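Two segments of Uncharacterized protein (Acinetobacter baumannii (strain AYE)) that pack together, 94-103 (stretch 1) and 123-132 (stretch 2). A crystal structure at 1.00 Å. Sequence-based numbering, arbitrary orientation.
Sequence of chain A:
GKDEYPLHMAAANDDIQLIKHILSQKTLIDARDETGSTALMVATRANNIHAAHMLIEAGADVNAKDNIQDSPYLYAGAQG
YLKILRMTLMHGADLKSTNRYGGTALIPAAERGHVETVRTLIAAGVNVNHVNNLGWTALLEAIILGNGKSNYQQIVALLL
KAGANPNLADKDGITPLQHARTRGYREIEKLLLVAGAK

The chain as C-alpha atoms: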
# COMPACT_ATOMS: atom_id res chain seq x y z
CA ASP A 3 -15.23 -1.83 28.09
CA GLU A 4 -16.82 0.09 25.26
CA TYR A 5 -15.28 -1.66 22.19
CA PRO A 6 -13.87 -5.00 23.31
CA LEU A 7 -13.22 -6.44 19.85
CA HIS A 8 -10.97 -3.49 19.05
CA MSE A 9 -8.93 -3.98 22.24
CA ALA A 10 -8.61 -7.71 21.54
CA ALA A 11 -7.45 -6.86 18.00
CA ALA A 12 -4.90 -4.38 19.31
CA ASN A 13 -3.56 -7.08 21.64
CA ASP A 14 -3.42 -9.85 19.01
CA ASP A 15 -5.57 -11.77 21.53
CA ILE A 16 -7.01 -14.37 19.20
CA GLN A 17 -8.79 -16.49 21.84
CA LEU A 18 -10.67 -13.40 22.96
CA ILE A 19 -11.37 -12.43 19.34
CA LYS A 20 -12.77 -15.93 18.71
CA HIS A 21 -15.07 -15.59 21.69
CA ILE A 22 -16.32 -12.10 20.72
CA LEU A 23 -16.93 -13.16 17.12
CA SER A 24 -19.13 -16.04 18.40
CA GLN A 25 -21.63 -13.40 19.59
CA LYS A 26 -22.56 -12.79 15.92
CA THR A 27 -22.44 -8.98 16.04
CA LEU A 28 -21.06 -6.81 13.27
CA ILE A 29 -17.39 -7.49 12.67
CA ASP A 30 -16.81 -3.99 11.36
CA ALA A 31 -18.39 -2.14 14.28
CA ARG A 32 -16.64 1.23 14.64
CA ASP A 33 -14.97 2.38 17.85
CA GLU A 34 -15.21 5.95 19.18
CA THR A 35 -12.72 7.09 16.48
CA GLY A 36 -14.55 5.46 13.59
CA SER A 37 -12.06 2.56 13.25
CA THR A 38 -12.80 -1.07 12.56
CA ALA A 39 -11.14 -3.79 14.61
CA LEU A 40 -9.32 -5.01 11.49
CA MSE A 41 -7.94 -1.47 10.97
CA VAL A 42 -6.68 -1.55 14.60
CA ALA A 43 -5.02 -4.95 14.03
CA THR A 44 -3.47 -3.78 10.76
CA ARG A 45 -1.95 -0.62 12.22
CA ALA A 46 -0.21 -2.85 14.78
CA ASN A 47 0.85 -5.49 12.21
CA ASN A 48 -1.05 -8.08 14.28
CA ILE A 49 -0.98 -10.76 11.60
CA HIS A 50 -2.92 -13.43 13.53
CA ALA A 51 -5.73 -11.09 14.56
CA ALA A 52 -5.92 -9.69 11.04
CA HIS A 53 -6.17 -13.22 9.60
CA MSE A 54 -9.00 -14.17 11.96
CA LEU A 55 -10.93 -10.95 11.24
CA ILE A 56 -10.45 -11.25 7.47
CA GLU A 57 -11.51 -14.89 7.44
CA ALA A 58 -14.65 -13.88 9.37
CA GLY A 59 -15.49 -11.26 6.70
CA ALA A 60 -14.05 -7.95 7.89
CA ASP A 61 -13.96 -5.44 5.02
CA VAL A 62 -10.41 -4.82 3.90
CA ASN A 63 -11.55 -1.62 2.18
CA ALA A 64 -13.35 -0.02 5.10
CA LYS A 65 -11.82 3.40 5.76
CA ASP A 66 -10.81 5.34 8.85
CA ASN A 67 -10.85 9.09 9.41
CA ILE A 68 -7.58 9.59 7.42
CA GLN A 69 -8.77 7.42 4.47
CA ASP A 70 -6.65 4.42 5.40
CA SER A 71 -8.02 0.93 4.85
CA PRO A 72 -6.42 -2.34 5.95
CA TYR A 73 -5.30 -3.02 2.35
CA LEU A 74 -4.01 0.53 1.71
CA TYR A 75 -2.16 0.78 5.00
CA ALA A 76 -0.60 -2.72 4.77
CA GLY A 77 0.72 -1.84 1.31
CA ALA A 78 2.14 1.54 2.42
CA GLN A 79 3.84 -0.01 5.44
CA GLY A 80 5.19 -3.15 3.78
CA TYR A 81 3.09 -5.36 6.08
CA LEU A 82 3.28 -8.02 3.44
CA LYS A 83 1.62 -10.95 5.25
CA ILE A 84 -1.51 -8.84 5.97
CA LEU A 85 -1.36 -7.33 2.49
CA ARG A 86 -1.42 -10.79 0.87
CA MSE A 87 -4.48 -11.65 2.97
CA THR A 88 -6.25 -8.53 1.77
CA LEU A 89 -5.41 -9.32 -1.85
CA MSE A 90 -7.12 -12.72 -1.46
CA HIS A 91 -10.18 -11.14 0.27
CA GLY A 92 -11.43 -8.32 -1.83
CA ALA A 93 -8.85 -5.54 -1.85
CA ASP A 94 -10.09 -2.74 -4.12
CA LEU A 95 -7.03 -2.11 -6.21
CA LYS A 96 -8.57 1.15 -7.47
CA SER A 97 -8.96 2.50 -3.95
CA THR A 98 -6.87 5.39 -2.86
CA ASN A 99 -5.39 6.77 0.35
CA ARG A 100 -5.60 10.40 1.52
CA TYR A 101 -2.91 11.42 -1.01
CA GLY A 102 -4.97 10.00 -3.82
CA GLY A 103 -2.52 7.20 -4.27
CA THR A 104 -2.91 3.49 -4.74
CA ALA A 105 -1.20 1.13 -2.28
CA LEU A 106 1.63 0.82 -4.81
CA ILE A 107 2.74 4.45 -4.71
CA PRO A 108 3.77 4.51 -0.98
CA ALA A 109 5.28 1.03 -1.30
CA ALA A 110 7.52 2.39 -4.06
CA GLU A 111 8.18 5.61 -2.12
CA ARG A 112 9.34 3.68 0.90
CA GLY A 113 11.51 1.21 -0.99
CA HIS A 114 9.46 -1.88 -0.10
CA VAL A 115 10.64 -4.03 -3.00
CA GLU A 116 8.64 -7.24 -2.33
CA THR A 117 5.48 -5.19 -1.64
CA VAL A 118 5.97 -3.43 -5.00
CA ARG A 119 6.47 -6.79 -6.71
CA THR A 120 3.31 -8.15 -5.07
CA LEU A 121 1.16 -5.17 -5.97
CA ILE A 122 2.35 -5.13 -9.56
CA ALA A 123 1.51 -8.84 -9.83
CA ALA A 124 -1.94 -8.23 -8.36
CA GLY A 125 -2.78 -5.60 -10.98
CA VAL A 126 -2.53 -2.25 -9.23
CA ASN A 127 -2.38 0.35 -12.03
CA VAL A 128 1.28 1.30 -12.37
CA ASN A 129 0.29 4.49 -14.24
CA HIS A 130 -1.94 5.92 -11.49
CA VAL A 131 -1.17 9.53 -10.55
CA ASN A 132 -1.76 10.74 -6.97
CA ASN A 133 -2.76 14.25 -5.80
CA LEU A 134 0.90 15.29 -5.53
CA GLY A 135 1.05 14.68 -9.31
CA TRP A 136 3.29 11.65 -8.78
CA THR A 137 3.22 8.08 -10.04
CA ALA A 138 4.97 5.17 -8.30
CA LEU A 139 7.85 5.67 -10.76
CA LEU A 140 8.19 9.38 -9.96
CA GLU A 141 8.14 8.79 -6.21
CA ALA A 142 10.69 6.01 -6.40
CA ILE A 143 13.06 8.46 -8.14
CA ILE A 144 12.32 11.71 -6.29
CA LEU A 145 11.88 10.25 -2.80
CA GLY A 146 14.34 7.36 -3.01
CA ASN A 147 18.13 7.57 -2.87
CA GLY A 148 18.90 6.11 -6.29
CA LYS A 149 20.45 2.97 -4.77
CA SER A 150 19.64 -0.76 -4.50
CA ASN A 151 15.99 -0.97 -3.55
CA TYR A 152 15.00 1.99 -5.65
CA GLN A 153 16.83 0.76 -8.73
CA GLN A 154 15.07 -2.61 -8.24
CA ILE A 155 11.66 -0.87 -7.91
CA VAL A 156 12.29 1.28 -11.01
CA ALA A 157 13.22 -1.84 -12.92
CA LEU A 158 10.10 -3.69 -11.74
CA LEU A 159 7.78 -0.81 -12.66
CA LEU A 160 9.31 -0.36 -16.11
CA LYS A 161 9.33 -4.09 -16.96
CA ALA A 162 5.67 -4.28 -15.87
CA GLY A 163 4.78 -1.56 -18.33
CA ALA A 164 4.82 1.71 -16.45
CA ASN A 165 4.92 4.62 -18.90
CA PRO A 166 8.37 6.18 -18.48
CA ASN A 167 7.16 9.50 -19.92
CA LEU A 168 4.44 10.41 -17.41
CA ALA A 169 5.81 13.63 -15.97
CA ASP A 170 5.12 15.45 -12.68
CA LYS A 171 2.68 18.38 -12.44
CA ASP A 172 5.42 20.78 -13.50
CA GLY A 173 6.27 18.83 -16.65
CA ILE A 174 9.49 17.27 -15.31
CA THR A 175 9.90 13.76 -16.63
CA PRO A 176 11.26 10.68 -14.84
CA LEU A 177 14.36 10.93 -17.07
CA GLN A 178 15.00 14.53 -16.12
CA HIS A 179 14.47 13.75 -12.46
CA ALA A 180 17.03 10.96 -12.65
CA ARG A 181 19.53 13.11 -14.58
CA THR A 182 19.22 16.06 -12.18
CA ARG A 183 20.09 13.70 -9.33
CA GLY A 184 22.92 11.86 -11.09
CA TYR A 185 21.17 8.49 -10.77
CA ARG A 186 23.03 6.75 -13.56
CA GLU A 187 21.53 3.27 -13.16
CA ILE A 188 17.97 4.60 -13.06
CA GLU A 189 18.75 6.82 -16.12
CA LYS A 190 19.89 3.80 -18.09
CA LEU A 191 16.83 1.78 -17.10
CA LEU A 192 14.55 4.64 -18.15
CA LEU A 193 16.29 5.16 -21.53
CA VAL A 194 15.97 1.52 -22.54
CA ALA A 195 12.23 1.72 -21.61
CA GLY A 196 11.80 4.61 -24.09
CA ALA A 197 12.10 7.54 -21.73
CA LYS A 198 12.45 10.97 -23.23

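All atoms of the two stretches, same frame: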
# COMPACT_ATOMS: atom_id res chain seq x y z
N ASP A 94 -9.70 -3.56 -2.97
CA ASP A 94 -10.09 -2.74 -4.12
C ASP A 94 -8.85 -2.07 -4.66
O ASP A 94 -8.34 -1.13 -4.04
CB ASP A 94 -11.11 -1.71 -3.66
CG ASP A 94 -11.54 -0.78 -4.77
OD1 ASP A 94 -11.01 -0.91 -5.89
OD2 ASP A 94 -12.42 0.09 -4.51
N LEU A 95 -8.28 -2.59 -5.74
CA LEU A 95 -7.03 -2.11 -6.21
C LEU A 95 -7.10 -0.71 -6.77
O LEU A 95 -6.09 -0.01 -7.01
CB LEU A 95 -6.40 -3.06 -7.25
CG LEU A 95 -6.27 -4.53 -6.82
CD1 LEU A 95 -5.55 -5.26 -7.91
CD2 LEU A 95 -5.63 -4.66 -5.47
N LYS A 96 -8.32 -0.20 -7.04
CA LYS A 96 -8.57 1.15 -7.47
C LYS A 96 -8.70 2.11 -6.30
O LYS A 96 -8.79 3.34 -6.51
CB LYS A 96 -9.82 1.25 -8.36
CG LYS A 96 -9.65 0.50 -9.67
CD LYS A 96 -10.97 0.58 -10.51
CE LYS A 96 -11.54 -0.76 -10.92
NZ LYS A 96 -12.71 -0.59 -11.83
N SER A 97 -8.79 1.63 -5.07
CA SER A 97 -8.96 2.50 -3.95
C SER A 97 -7.71 3.29 -3.69
O SER A 97 -6.58 2.90 -4.01
CB SER A 97 -9.38 1.70 -2.68
OG SER A 97 -8.37 0.84 -2.20
N THR A 98 -7.92 4.43 -3.05
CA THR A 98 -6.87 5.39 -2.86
C THR A 98 -6.84 5.89 -1.39
O THR A 98 -7.89 6.00 -0.70
CB THR A 98 -6.97 6.58 -3.83
OG1 THR A 98 -8.26 7.18 -3.70
CG2 THR A 98 -6.75 6.18 -5.32
N ASN A 99 -5.64 6.24 -0.96
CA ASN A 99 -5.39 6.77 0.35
C ASN A 99 -5.63 8.30 0.34
O ASN A 99 -6.11 8.85 -0.66
CB ASN A 99 -3.96 6.42 0.77
CG ASN A 99 -2.93 6.94 -0.19
OD1 ASN A 99 -3.10 8.02 -0.75
ND2 ASN A 99 -1.89 6.17 -0.44
N ARG A 100 -5.30 8.99 1.41
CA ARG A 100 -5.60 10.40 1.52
C ARG A 100 -4.84 11.23 0.51
O ARG A 100 -5.25 12.43 0.30
CB ARG A 100 -5.38 10.92 2.92
CG ARG A 100 -3.97 10.94 3.33
CD ARG A 100 -3.86 11.00 4.88
NE ARG A 100 -2.51 11.00 5.37
CZ ARG A 100 -1.80 9.92 5.72
NH1 ARG A 100 -2.22 8.65 5.51
NH2 ARG A 100 -0.60 10.13 6.26
N TYR A 101 -3.69 10.74 0.02
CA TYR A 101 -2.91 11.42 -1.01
C TYR A 101 -3.41 11.09 -2.40
O TYR A 101 -2.77 11.49 -3.38
CB TYR A 101 -1.44 11.01 -0.92
CG TYR A 101 -0.80 11.51 0.31
CD1 TYR A 101 -0.37 12.80 0.39
CD2 TYR A 101 -0.63 10.69 1.42
CE1 TYR A 101 0.20 13.29 1.52
CE2 TYR A 101 -0.05 11.17 2.56
CZ TYR A 101 0.38 12.46 2.62
OH TYR A 101 0.96 12.87 3.79
N GLY A 102 -4.53 10.38 -2.53
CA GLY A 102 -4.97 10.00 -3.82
C GLY A 102 -4.14 8.96 -4.51
O GLY A 102 -4.25 8.79 -5.71
N GLY A 103 -3.35 8.23 -3.74
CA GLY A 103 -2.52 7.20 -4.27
C GLY A 103 -3.06 5.80 -4.06
O GLY A 103 -3.80 5.53 -3.16
N ALA A 123 2.05 -7.53 -9.44
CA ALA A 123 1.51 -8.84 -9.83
C ALA A 123 -0.00 -8.90 -9.65
O ALA A 123 -0.69 -9.57 -10.45
CB ALA A 123 2.16 -9.97 -9.05
N ALA A 124 -0.52 -8.24 -8.60
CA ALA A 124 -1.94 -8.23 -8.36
C ALA A 124 -2.77 -7.43 -9.36
O ALA A 124 -3.96 -7.65 -9.49
CB ALA A 124 -2.23 -7.70 -6.95
N GLY A 125 -2.11 -6.46 -10.02
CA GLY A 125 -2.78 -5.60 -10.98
C GLY A 125 -2.99 -4.19 -10.58
O GLY A 125 -3.77 -3.51 -11.25
N VAL A 126 -2.38 -3.68 -9.52
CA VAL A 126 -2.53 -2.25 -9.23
C VAL A 126 -2.01 -1.47 -10.45
O VAL A 126 -0.94 -1.77 -10.98
CB VAL A 126 -1.78 -1.89 -7.94
CG1 VAL A 126 -1.93 -0.39 -7.68
CG2 VAL A 126 -2.34 -2.64 -6.72
N ASN A 127 -2.71 -0.40 -10.81
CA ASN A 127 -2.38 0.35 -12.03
C ASN A 127 -1.06 1.10 -11.83
O ASN A 127 -1.02 2.13 -11.10
CB ASN A 127 -3.52 1.30 -12.30
CG ASN A 127 -3.27 2.25 -13.47
OD1 ASN A 127 -2.26 2.17 -14.16
ND2 ASN A 127 -4.18 3.17 -13.65
N VAL A 128 -0.02 0.67 -12.51
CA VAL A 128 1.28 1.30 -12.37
C VAL A 128 1.28 2.75 -12.83
O VAL A 128 2.16 3.54 -12.45
CB VAL A 128 2.38 0.51 -13.09
CG1 VAL A 128 2.60 -0.83 -12.42
CG2 VAL A 128 2.13 0.38 -14.56
N ASN A 129 0.34 3.14 -13.70
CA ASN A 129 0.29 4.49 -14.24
C ASN A 129 -0.61 5.49 -13.44
O ASN A 129 -0.81 6.60 -13.87
CB ASN A 129 -0.11 4.47 -15.71
CG ASN A 129 0.99 3.93 -16.58
OD1 ASN A 129 2.18 4.12 -16.32
ND2 ASN A 129 0.62 3.25 -17.65
N HIS A 130 -1.11 5.04 -12.29
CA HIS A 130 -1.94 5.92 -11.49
C HIS A 130 -1.14 7.11 -10.96
O HIS A 130 -0.01 6.98 -10.52
CB HIS A 130 -2.47 5.15 -10.27
CG HIS A 130 -3.46 5.87 -9.43
ND1 HIS A 130 -4.81 5.70 -9.53
CD2 HIS A 130 -3.24 6.71 -8.42
CE1 HIS A 130 -5.38 6.51 -8.64
NE2 HIS A 130 -4.45 7.18 -8.01
N VAL A 131 -1.76 8.28 -11.01
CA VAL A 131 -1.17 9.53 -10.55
C VAL A 131 -1.91 10.05 -9.30
O VAL A 131 -3.12 10.19 -9.28
CB VAL A 131 -1.28 10.65 -11.64
CG1 VAL A 131 -0.57 11.90 -11.19
CG2 VAL A 131 -0.72 10.19 -12.97
N ASN A 132 -1.15 10.26 -8.24
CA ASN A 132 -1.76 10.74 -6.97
C ASN A 132 -1.95 12.26 -6.97
O ASN A 132 -1.70 12.96 -7.98
CB ASN A 132 -0.97 10.21 -5.76
CG ASN A 132 0.37 10.88 -5.56
OD1 ASN A 132 0.68 11.90 -6.18
ND2 ASN A 132 1.18 10.27 -4.71
O HOH W 1 -5.19 0.46 -9.64
O HOH W 2 -5.80 10.52 -7.62

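How is the backbone of each stretch arranged? Stretch 1 has no regular helix or strand but folds through two type I turns, Asp-94 to Ser-97 and Asn-99 to Gly-102. Stretch 2 leaves a helix through a Schellman motif at Gly-125, whose positive phi would jam a CB against the preceding carbonyl, then turns from Asn-127 to His-130. The CA atoms of the two stretches come nearest in register at two places, 5.4 Å between Leu-95 CA and Val-126 CA and 4.5 Å between Gly-103 CA and Asn-132 CA.

What braces the turn that carries Gly-102 into the contact? Asn-99 OD1 accepts a hydrogen bond from Gly-103 N at 3.0 Å and a weak one from Tyr-101 N at 2.9 Å, bracing the loop that presents the Gly-102 carbonyl.

Where is the polar link? His-130 NE2 donates to Gly-102 O at 2.8 Å, the one direct hydrogen bond between the stretches. The carbonyl lies near the ring plane, at its edge, as an in-plane N-H requires. Gly-102 O also receives a CA-H...O contact from Asn-132 CA at 3.4 Å, and a water bridges it to Val-131 O.

What fills the other end? The CA-to-CB bond of Leu-95 points toward stretch 2, with CD1 of Leu-95 4.2 Å from Ala-124 CB and CD2 of Leu-95 4.1 Å from Val-126 CG2, a small apolar cluster. Beside it, a second water links Leu-95 O to Asn-127 N.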